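Local coordinates for protein angiotensin-converting enzyme (Anopheles gambiae, PDB 6S1Y) that probably acts as a zinc-dependent peptidase of the angiotensin-converting enzyme family, cutting peptides in a deep cleft that here holds a gamma-linked glutamate dipeptide, at residues 112-117 with 484-489; 118-123 with 157-162. All blocks are in the same frame, centred on the assembly; numbering follows the deposited sequence.

Contact 1: residues 112-117 with 484-489; sequences SMESNY and AKYHVS. With KSN ((2~{S})-2-[[(4~{S})-4-azanyl-5-oxidanyl-5-oxidanylidene-pentanoyl]amino]pentanedioic acid), chain H.
Y117, on helix 100-119, reaches across to Y486 at the start of the short helix 486-489, and its ring packs along the first turn of that helix. Y117 CB already lies 4.2 Å from S489 OG, a hydroxyl bonded to the backbone oxygen of P483; CG then stands anti to the backbone N (chi1 -178°), which starts the ring toward Y486. Farther out, Y486 CA sits over one ring face in a CH-pi contact, 3.9 Å from the Y117 ring centroid. Y117 CD1 and CE1 meet Y486 CD1, since the edge of the Y486 ring is turned toward the Y117 face in a T-shaped pair with planes at 70°. On the other rim, Y117 CE2 comes within 3.5 Å of A484 O, near the ring plane. At the tip, Y117 OH touches Y486 CB and shares a hydrogen bond of 3.1 Å with a water; the same water accepts from K485 NZ. Alongside, M113 CB packs at 3.2 Å against S489 O. The extended chain of E114 brings OE2 to within 2.7 Å of Y486 OH, which donates to it from above the carboxylate plane. K485 NZ donates to KSN O19 at 2.9 Å and to Q255, and its ammonium would help to balance the ligand carboxylate. E114, bonded to the pocket residue Y486, and Y117, one water from K485, are thus consistent with a second-shell role for this part of helix 100-119.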
ATOM      1  N   SER A 112       8.547 -10.755  16.009  1.00 45.89           N
ATOM      2  CA  SER A 112       7.970 -10.466  17.314  1.00 47.75           C
ATOM      3  C   SER A 112       6.942  -9.337  17.237  1.00 46.94           C
ATOM      4  O   SER A 112       5.877  -9.416  17.864  1.00 45.89           O
ATOM      5  CB  SER A 112       9.079 -10.107  18.295  1.00 47.99           C
ATOM      6  OG  SER A 112       8.497  -9.601  19.475  1.00 56.22           O
ATOM      7  N   MET A 113       7.239  -8.280  16.469  1.00 44.62           N
ATOM      8  CA  MET A 113       6.260  -7.214  16.269  1.00 46.73           C
ATOM      9  C   MET A 113       5.052  -7.709  15.475  1.00 45.00           C
ATOM     10  O   MET A 113       3.898  -7.501  15.882  1.00 44.98           O
ATOM     11  CB  MET A 113       6.906  -6.025  15.543  1.00 43.99           C
ATOM     12  CG  MET A 113       8.081  -5.419  16.261  1.00 45.29           C
ATOM     13  SD  MET A 113       8.580  -3.830  15.574  1.00 45.05           S
ATOM     14  CE  MET A 113       9.475  -4.338  14.113  1.00 44.63           C
ATOM     15  N   GLU A 114       5.302  -8.344  14.324  1.00 44.67           N
ATOM     16  CA  GLU A 114       4.221  -8.760  13.431  1.00 44.32           C
ATOM     17  C   GLU A 114       3.309  -9.762  14.116  1.00 44.62           C
ATOM     18  O   GLU A 114       2.081  -9.686  14.001  1.00 44.60           O
ATOM     19  CB  GLU A 114       4.822  -9.340  12.145  1.00 46.28           C
ATOM     20  CG  GLU A 114       3.827  -9.961  11.140  1.00 51.33           C
ATOM     21  CD  GLU A 114       4.454 -10.233   9.770  1.00 54.00           C
ATOM     22  OE1 GLU A 114       5.690 -10.420   9.700  1.00 58.37           O
ATOM     23  OE2 GLU A 114       3.710 -10.236   8.763  1.00 53.05           O
ATOM     24  N   SER A 115       3.895 -10.679  14.882  1.00 46.35           N
ATOM     25  CA  SER A 115       3.102 -11.658  15.608  1.00 46.77           C
ATOM     26  C   SER A 115       2.187 -10.982  16.618  1.00 46.11           C
ATOM     27  O   SER A 115       1.019 -11.369  16.767  1.00 45.57           O
ATOM     28  CB  SER A 115       4.033 -12.639  16.315  1.00 46.96           C
ATOM     29  OG  SER A 115       3.303 -13.404  17.258  1.00 50.72           O
ATOM     30  N   ASN A 116       2.713 -10.003  17.356  1.00 46.02           N
ATOM     31  CA  ASN A 116       1.904  -9.286  18.335  1.00 44.41           C
ATOM     32  C   ASN A 116       0.729  -8.590  17.651  1.00 44.75           C
ATOM     33  O   ASN A 116      -0.400  -8.612  18.154  1.00 42.66           O
ATOM     34  CB  ASN A 116       2.806  -8.297  19.083  1.00 44.53           C
ATOM     35  CG  ASN A 116       2.040  -7.371  19.981  1.00 43.91           C
ATOM     36  OD1 ASN A 116       1.730  -6.243  19.603  1.00 44.19           O
ATOM     37  ND2 ASN A 116       1.723  -7.832  21.181  1.00 44.83           N
ATOM     38  N   TYR A 117       0.973  -8.013  16.467  1.00 44.51           N
ATOM     39  CA  TYR A 117      -0.072  -7.338  15.704  1.00 43.04           C
ATOM     40  C   TYR A 117      -1.149  -8.311  15.251  1.00 43.98           C
ATOM     41  O   TYR A 117      -2.350  -8.044  15.399  1.00 42.82           O
ATOM     42  CB  TYR A 117       0.575  -6.648  14.501  1.00 42.12           C
ATOM     43  CG  TYR A 117      -0.338  -5.849  13.589  1.00 44.33           C
ATOM     44  CD1 TYR A 117      -1.184  -6.487  12.668  1.00 42.85           C
ATOM     45  CD2 TYR A 117      -0.310  -4.452  13.594  1.00 43.58           C
ATOM     46  CE1 TYR A 117      -1.982  -5.759  11.824  1.00 43.53           C
ATOM     47  CE2 TYR A 117      -1.121  -3.709  12.739  1.00 41.32           C
ATOM     48  CZ  TYR A 117      -1.958  -4.364  11.865  1.00 43.28           C
ATOM     49  OH  TYR A 117      -2.771  -3.629  10.996  1.00 44.18           O
ATOM     50  N   ALA A 484       1.462   0.166  15.666  1.00 39.74           N
ATOM     51  CA  ALA A 484       0.045  -0.105  15.488  1.00 39.02           C
ATOM     52  C   ALA A 484      -0.372  -0.141  14.024  1.00 37.67           C
ATOM     53  O   ALA A 484      -1.537  -0.400  13.725  1.00 39.97           O
ATOM     54  CB  ALA A 484      -0.785   0.950  16.222  1.00 38.23           C
ATOM     55  N   LYS A 485       0.551   0.143  13.114  1.00 37.70           N
ATOM     56  CA  LYS A 485       0.299   0.093  11.673  1.00 39.29           C
ATOM     57  C   LYS A 485       1.066  -1.098  11.113  1.00 40.33           C
ATOM     58  O   LYS A 485       2.266  -1.246  11.396  1.00 40.34           O
ATOM     59  CB  LYS A 485       0.729   1.399  11.008  1.00 39.42           C
ATOM     60  CG  LYS A 485       0.682   1.415   9.508  1.00 39.98           C
ATOM     61  CD  LYS A 485      -0.728   1.268   8.980  1.00 40.97           C
ATOM     62  CE  LYS A 485      -0.726   1.083   7.459  1.00 41.62           C
ATOM     63  NZ  LYS A 485      -2.038   0.525   6.938  1.00 44.40           N
ATOM     64  N   TYR A 486       0.369  -1.944  10.338  1.00 40.43           N
ATOM     65  CA  TYR A 486       0.916  -3.233   9.937  1.00 41.85           C
ATOM     66  C   TYR A 486       2.332  -3.089   9.405  1.00 40.74           C
ATOM     67  O   TYR A 486       3.251  -3.768   9.865  1.00 39.58           O
ATOM     68  CB  TYR A 486       0.025  -3.916   8.862  1.00 43.16           C
ATOM     69  CG  TYR A 486       0.669  -5.199   8.327  1.00 42.04           C
ATOM     70  CD1 TYR A 486       0.700  -6.357   9.089  1.00 42.05           C
ATOM     71  CD2 TYR A 486       1.296  -5.223   7.090  1.00 44.54           C
ATOM     72  CE1 TYR A 486       1.310  -7.520   8.623  1.00 45.47           C
ATOM     73  CE2 TYR A 486       1.917  -6.400   6.614  1.00 46.91           C
ATOM     74  CZ  TYR A 486       1.911  -7.538   7.393  1.00 45.66           C
ATOM     75  OH  TYR A 486       2.510  -8.705   6.962  1.00 49.28           O
ATOM     76  N   HIS A 487       2.519  -2.202   8.419  1.00 42.52           N
ATOM     77  CA  HIS A 487       3.791  -2.145   7.696  1.00 43.29           C
ATOM     78  C   HIS A 487       4.957  -1.736   8.586  1.00 42.60           C
ATOM     79  O   HIS A 487       6.118  -1.990   8.229  1.00 42.00           O
ATOM     80  CB  HIS A 487       3.681  -1.180   6.519  1.00 42.84           C
ATOM     81  CG  HIS A 487       2.596  -1.542   5.560  1.00 41.58           C
ATOM     82  ND1 HIS A 487       1.278  -1.599   5.934  1.00 42.27           N
ATOM     83  CD2 HIS A 487       2.641  -1.913   4.261  1.00 43.04           C
ATOM     84  CE1 HIS A 487       0.550  -1.970   4.900  1.00 45.52           C
ATOM     85  NE2 HIS A 487       1.354  -2.170   3.871  1.00 44.64           N
ATOM     86  N   VAL A 488       4.684  -1.105   9.723  1.00 41.16           N
ATOM     87  CA  VAL A 488       5.751  -0.781  10.654  1.00 39.77           C
ATOM     88  C   VAL A 488       6.161  -2.022  11.438  1.00 42.16           C
ATOM     89  O   VAL A 488       7.344  -2.361  11.512  1.00 42.81           O
ATOM     90  CB  VAL A 488       5.310   0.365  11.580  1.00 41.76           C
ATOM     91  CG1 VAL A 488       6.368   0.637  12.636  1.00 42.12           C
ATOM     92  CG2 VAL A 488       5.057   1.655  10.796  1.00 40.19           C
ATOM     93  N   SER A 489       5.178  -2.735  12.006  1.00 41.79           N
ATOM     94  CA  SER A 489       5.451  -3.981  12.708  1.00 43.28           C
ATOM     95  C   SER A 489       6.068  -5.043  11.803  1.00 44.19           C
ATOM     96  O   SER A 489       6.790  -5.917  12.301  1.00 45.06           O
ATOM     97  CB  SER A 489       4.165  -4.555  13.308  1.00 41.36           C
ATOM     98  OG  SER A 489       3.833  -3.982  14.550  1.00 41.75           O
TER
HETATM   99  C10 KSN H 710       3.192  -7.313   2.138  0.62 54.97           C
HETATM  100  C13 KSN H 710       0.056  -4.922  -0.324  0.62 46.66           C
HETATM  101  C17 KSN H 710      -2.684  -0.301   3.408  0.62 46.93           C
HETATM  102  C02 KSN H 710      -2.787  -0.413   1.882  0.62 47.60           C
HETATM  103  C03 KSN H 710      -2.031  -1.588   1.245  0.62 46.92           C
HETATM  104  C04 KSN H 710      -1.688  -2.761   2.149  0.62 46.80           C
HETATM  105  C05 KSN H 710      -2.290  -4.126   1.724  0.62 48.20           C
HETATM  106  C07 KSN H 710       0.003  -5.196   1.199  0.62 48.54           C
HETATM  107  C08 KSN H 710       0.797  -6.423   1.628  0.62 49.29           C
HETATM  108  C09 KSN H 710       2.317  -6.249   1.447  0.62 50.71           C
HETATM  109  N01 KSN H 710      -2.302   0.818   1.248  0.62 47.77           N
HETATM  110  N06 KSN H 710      -1.458  -5.275   1.336  0.62 47.43           N
HETATM  111  O11 KSN H 710       2.700  -8.018   3.074  0.62 55.14           O
HETATM  112  O12 KSN H 710       4.412  -7.491   1.797  0.62 56.73           O
HETATM  113  O14 KSN H 710      -0.773  -5.517  -1.066  0.62 46.20           O
HETATM  114  O15 KSN H 710       0.857  -4.110  -0.825  0.62 46.88           O
HETATM  115  O16 KSN H 710      -3.474  -4.279   1.777  0.62 47.41           O
HETATM  116  O18 KSN H 710      -3.515  -0.949   4.100  0.62 47.97           O
HETATM  117  O19 KSN H 710      -1.832   0.400   4.015  0.62 44.86           O
HETATM  118  O   HOH W   1      -2.650  -1.433   8.871  1.00 43.42           O

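Contact 2: residues 118-123 with 157-162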
ATOM      1  N   ALA A 118      -0.739  -9.445  14.677  1.00 45.00           N
ATOM      2  CA  ALA A 118      -1.704 -10.363  14.070  1.00 46.07           C
ATOM      3  C   ALA A 118      -2.531 -11.102  15.111  1.00 44.80           C
ATOM      4  O   ALA A 118      -3.655 -11.523  14.821  1.00 48.41           O
ATOM      5  CB  ALA A 118      -0.978 -11.366  13.181  1.00 46.61           C
ATOM      6  N   LYS A 119      -2.015 -11.258  16.320  1.00 43.74           N
ATOM      7  CA  LYS A 119      -2.671 -12.067  17.335  1.00 47.68           C
ATOM      8  C   LYS A 119      -3.528 -11.268  18.316  1.00 46.51           C
ATOM      9  O   LYS A 119      -4.133 -11.857  19.209  1.00 47.45           O
ATOM     10  CB  LYS A 119      -1.620 -12.852  18.126  1.00 51.01           C
ATOM     11  CG  LYS A 119      -1.007 -14.052  17.394  1.00 53.82           C
ATOM     12  CD  LYS A 119       0.049 -14.722  18.275  1.00 57.42           C
ATOM     13  CE  LYS A 119       0.336 -16.149  17.846  1.00 64.94           C
ATOM     14  NZ  LYS A 119       1.024 -16.926  18.933  1.00 70.06           N
ATOM     15  N   ALA A 120      -3.611  -9.954  18.180  1.00 45.57           N
ATOM     16  CA  ALA A 120      -4.313  -9.162  19.178  1.00 45.10           C
ATOM     17  C   ALA A 120      -5.807  -9.428  19.131  1.00 43.66           C
ATOM     18  O   ALA A 120      -6.389  -9.538  18.052  1.00 47.04           O
ATOM     19  CB  ALA A 120      -4.058  -7.677  18.948  1.00 45.39           C
ATOM     20  N   LYS A 121      -6.433  -9.506  20.308  1.00 43.94           N
ATOM     21  CA  LYS A 121      -7.875  -9.696  20.431  1.00 47.61           C
ATOM     22  C   LYS A 121      -8.406  -8.754  21.492  1.00 44.53           C
ATOM     23  O   LYS A 121      -7.668  -8.299  22.361  1.00 45.71           O
ATOM     24  CB  LYS A 121      -8.243 -11.156  20.793  1.00 48.32           C
ATOM     25  CG  LYS A 121      -7.676 -12.175  19.806  1.00 51.31           C
ATOM     26  CD  LYS A 121      -8.731 -13.160  19.309  1.00 55.88           C
ATOM     27  CE  LYS A 121      -8.265 -13.893  18.042  1.00 59.36           C
ATOM     28  NZ  LYS A 121      -6.787 -14.175  18.093  1.00 63.70           N
ATOM     29  N   PHE A 122      -9.714  -8.495  21.447  1.00 45.92           N
ATOM     30  CA  PHE A 122     -10.263  -7.402  22.242  1.00 46.38           C
ATOM     31  C   PHE A 122     -11.627  -7.753  22.801  1.00 46.77           C
ATOM     32  O   PHE A 122     -12.395  -8.495  22.182  1.00 45.59           O
ATOM     33  CB  PHE A 122     -10.357  -6.131  21.388  1.00 44.04           C
ATOM     34  CG  PHE A 122      -9.058  -5.755  20.756  1.00 42.64           C
ATOM     35  CD1 PHE A 122      -8.126  -5.004  21.462  1.00 41.90           C
ATOM     36  CD2 PHE A 122      -8.739  -6.197  19.487  1.00 41.62           C
ATOM     37  CE1 PHE A 122      -6.909  -4.669  20.889  1.00 41.90           C
ATOM     38  CE2 PHE A 122      -7.524  -5.861  18.906  1.00 42.53           C
ATOM     39  CZ  PHE A 122      -6.604  -5.101  19.612  1.00 39.97           C
ATOM     40  N   CYS A 123     -11.912  -7.177  23.970  1.00 45.81           N
ATOM     41  CA  CYS A 123     -13.233  -7.260  24.581  1.00 48.55           C
ATOM     42  C   CYS A 123     -14.173  -6.196  24.008  1.00 49.03           C
ATOM     43  O   CYS A 123     -13.779  -5.055  23.743  1.00 47.47           O
ATOM     44  CB  CYS A 123     -13.126  -7.094  26.096  1.00 50.12           C
ATOM     45  SG  CYS A 123     -12.215  -8.437  26.913  1.00 57.22           S
ATOM     46  N   VAL A 157      -8.160   3.332  21.479  1.00 37.22           N
ATOM     47  CA  VAL A 157      -7.250   3.192  22.616  1.00 37.47           C
ATOM     48  C   VAL A 157      -6.844   1.735  22.832  1.00 39.23           C
ATOM     49  O   VAL A 157      -5.665   1.430  23.057  1.00 39.39           O
ATOM     50  CB  VAL A 157      -7.887   3.782  23.882  1.00 41.79           C
ATOM     51  CG1 VAL A 157      -7.064   3.407  25.131  1.00 41.11           C
ATOM     52  CG2 VAL A 157      -8.028   5.309  23.728  1.00 39.11           C
ATOM     53  N   GLN A 158      -7.815   0.818  22.798  1.00 40.10           N
ATOM     54  CA  GLN A 158      -7.506  -0.605  22.902  1.00 40.33           C
ATOM     55  C   GLN A 158      -6.498  -1.031  21.845  1.00 40.68           C
ATOM     56  O   GLN A 158      -5.491  -1.682  22.151  1.00 40.81           O
ATOM     57  CB  GLN A 158      -8.784  -1.421  22.755  1.00 43.01           C
ATOM     58  CG  GLN A 158      -9.721  -1.296  23.940  1.00 45.28           C
ATOM     59  CD  GLN A 158      -9.252  -2.096  25.126  1.00 50.70           C
ATOM     60  OE1 GLN A 158      -8.808  -3.251  24.987  1.00 52.32           O
ATOM     61  NE2 GLN A 158      -9.350  -1.505  26.305  1.00 49.26           N
ATOM     62  N   TRP A 159      -6.756  -0.675  20.586  1.00 39.13           N
ATOM     63  CA  TRP A 159      -5.905  -1.146  19.502  1.00 38.58           C
ATOM     64  C   TRP A 159      -4.467  -0.675  19.684  1.00 39.93           C
ATOM     65  O   TRP A 159      -3.525  -1.477  19.625  1.00 41.22           O
ATOM     66  CB  TRP A 159      -6.444  -0.676  18.145  1.00 37.14           C
ATOM     67  CG  TRP A 159      -5.490  -1.041  17.041  1.00 39.92           C
ATOM     68  CD1 TRP A 159      -4.614  -0.217  16.394  1.00 39.64           C
ATOM     69  CD2 TRP A 159      -5.280  -2.353  16.490  1.00 40.25           C
ATOM     70  NE1 TRP A 159      -3.873  -0.927  15.476  1.00 38.15           N
ATOM     71  CE2 TRP A 159      -4.273  -2.236  15.508  1.00 39.27           C
ATOM     72  CE3 TRP A 159      -5.859  -3.610  16.725  1.00 40.24           C
ATOM     73  CZ2 TRP A 159      -3.833  -3.325  14.765  1.00 40.77           C
ATOM     74  CZ3 TRP A 159      -5.420  -4.686  15.995  1.00 40.52           C
ATOM     75  CH2 TRP A 159      -4.407  -4.542  15.032  1.00 42.79           C
ATOM     76  N   TYR A 160      -4.278   0.634  19.875  1.00 39.43           N
ATOM     77  CA  TYR A 160      -2.943   1.214  19.945  1.00 38.64           C
ATOM     78  C   TYR A 160      -2.213   0.776  21.212  1.00 38.59           C
ATOM     79  O   TYR A 160      -1.001   0.557  21.185  1.00 38.94           O
ATOM     80  CB  TYR A 160      -3.040   2.749  19.868  1.00 36.73           C
ATOM     81  CG  TYR A 160      -3.173   3.310  18.466  1.00 36.87           C
ATOM     82  CD1 TYR A 160      -4.416   3.303  17.785  1.00 38.81           C
ATOM     83  CD2 TYR A 160      -2.065   3.792  17.787  1.00 36.57           C
ATOM     84  CE1 TYR A 160      -4.530   3.775  16.464  1.00 36.13           C
ATOM     85  CE2 TYR A 160      -2.171   4.271  16.466  1.00 37.28           C
ATOM     86  CZ  TYR A 160      -3.397   4.277  15.827  1.00 35.78           C
ATOM     87  OH  TYR A 160      -3.462   4.777  14.560  1.00 35.48           O
ATOM     88  N   ASN A 161      -2.923   0.646  22.336  1.00 39.52           N
ATOM     89  CA  ASN A 161      -2.255   0.189  23.555  1.00 39.95           C
ATOM     90  C   ASN A 161      -1.747  -1.249  23.397  1.00 40.13           C
ATOM     91  O   ASN A 161      -0.741  -1.617  24.000  1.00 40.83           O
ATOM     92  CB  ASN A 161      -3.187   0.309  24.774  1.00 40.94           C
ATOM     93  CG  ASN A 161      -3.194   1.733  25.389  1.00 45.73           C
ATOM     94  OD1 ASN A 161      -3.038   2.745  24.673  1.00 46.90           O
ATOM     95  ND2 ASN A 161      -3.381   1.820  26.712  1.00 52.26           N
ATOM     96  N   ALA A 162      -2.395  -2.058  22.564  1.00 40.59           N
ATOM     97  CA  ALA A 162      -2.035  -3.458  22.413  1.00 40.90           C
ATOM     98  C   ALA A 162      -0.998  -3.714  21.322  1.00 42.76           C
ATOM     99  O   ALA A 162      -0.217  -4.674  21.445  1.00 42.93           O
ATOM    100  CB  ALA A 162      -3.294  -4.284  22.111  1.00 42.35           C
TER
HETATM  101  O   HOH W   2      -9.812  -5.720  25.425  1.00 49.02           O
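F122 and W159 meet rim to rim where the chain, having left helix 100-119, passes helix 149-163 in the largely helical angiotensin-converting enzyme fold. The two side chains cross obliquely, ring planes at 46°, and neither ring lies over the face of the other. The closest approach is F122 CZ to W159 CE3 at 3.3 Å; the adjoining F122 CE2 lies beside the same indole carbon. With F122 CG anti to the carbonyl carbon (chi1 -55°), the ring is directed at helix 149-163; F122 CE1, next to CZ, lies 3.5 Å from Q158 O and 3.8 Å from A162 CB. A residue on one turn and another on the next therefore receive a single aromatic ring. A120 CB adds a looser touch on W159 CZ3. L139 of helix 135-145 packs on both F122 and W159.

Q158 runs past F122 in the opposite direction, its amide plane 89° from the phenyl plane. Its bent chain holds OE1 at the ring edge, in plane. The neighbouring C123, joined by a disulfide to C131, is tied to this glutamine through water: C123 N donates to a water at 2.9 Å, and that water donates to Q158 OE1 at 2.7 Å.

From the N terminus, helix 100-119 supplies the first segment of contact 1 and then, as it gives way to 118-123, that of contact 2. Contact 2 closes first, a short loop with 33 intervening residues that brings helix 149-163 back alongside. Contact 1 closes only after 366 residues, at 484-489, so its long loop encloses the smaller one. The two, with centres 11 Å apart, meet directly: W159 NE1 lies 3.0 Å from A484 O, a probable hydrogen bond, and W159 also packs on Y117. Together they tie two early helices to the late segment bearing ligand-pocket residues, contact 2 lying farther from the chain's centre.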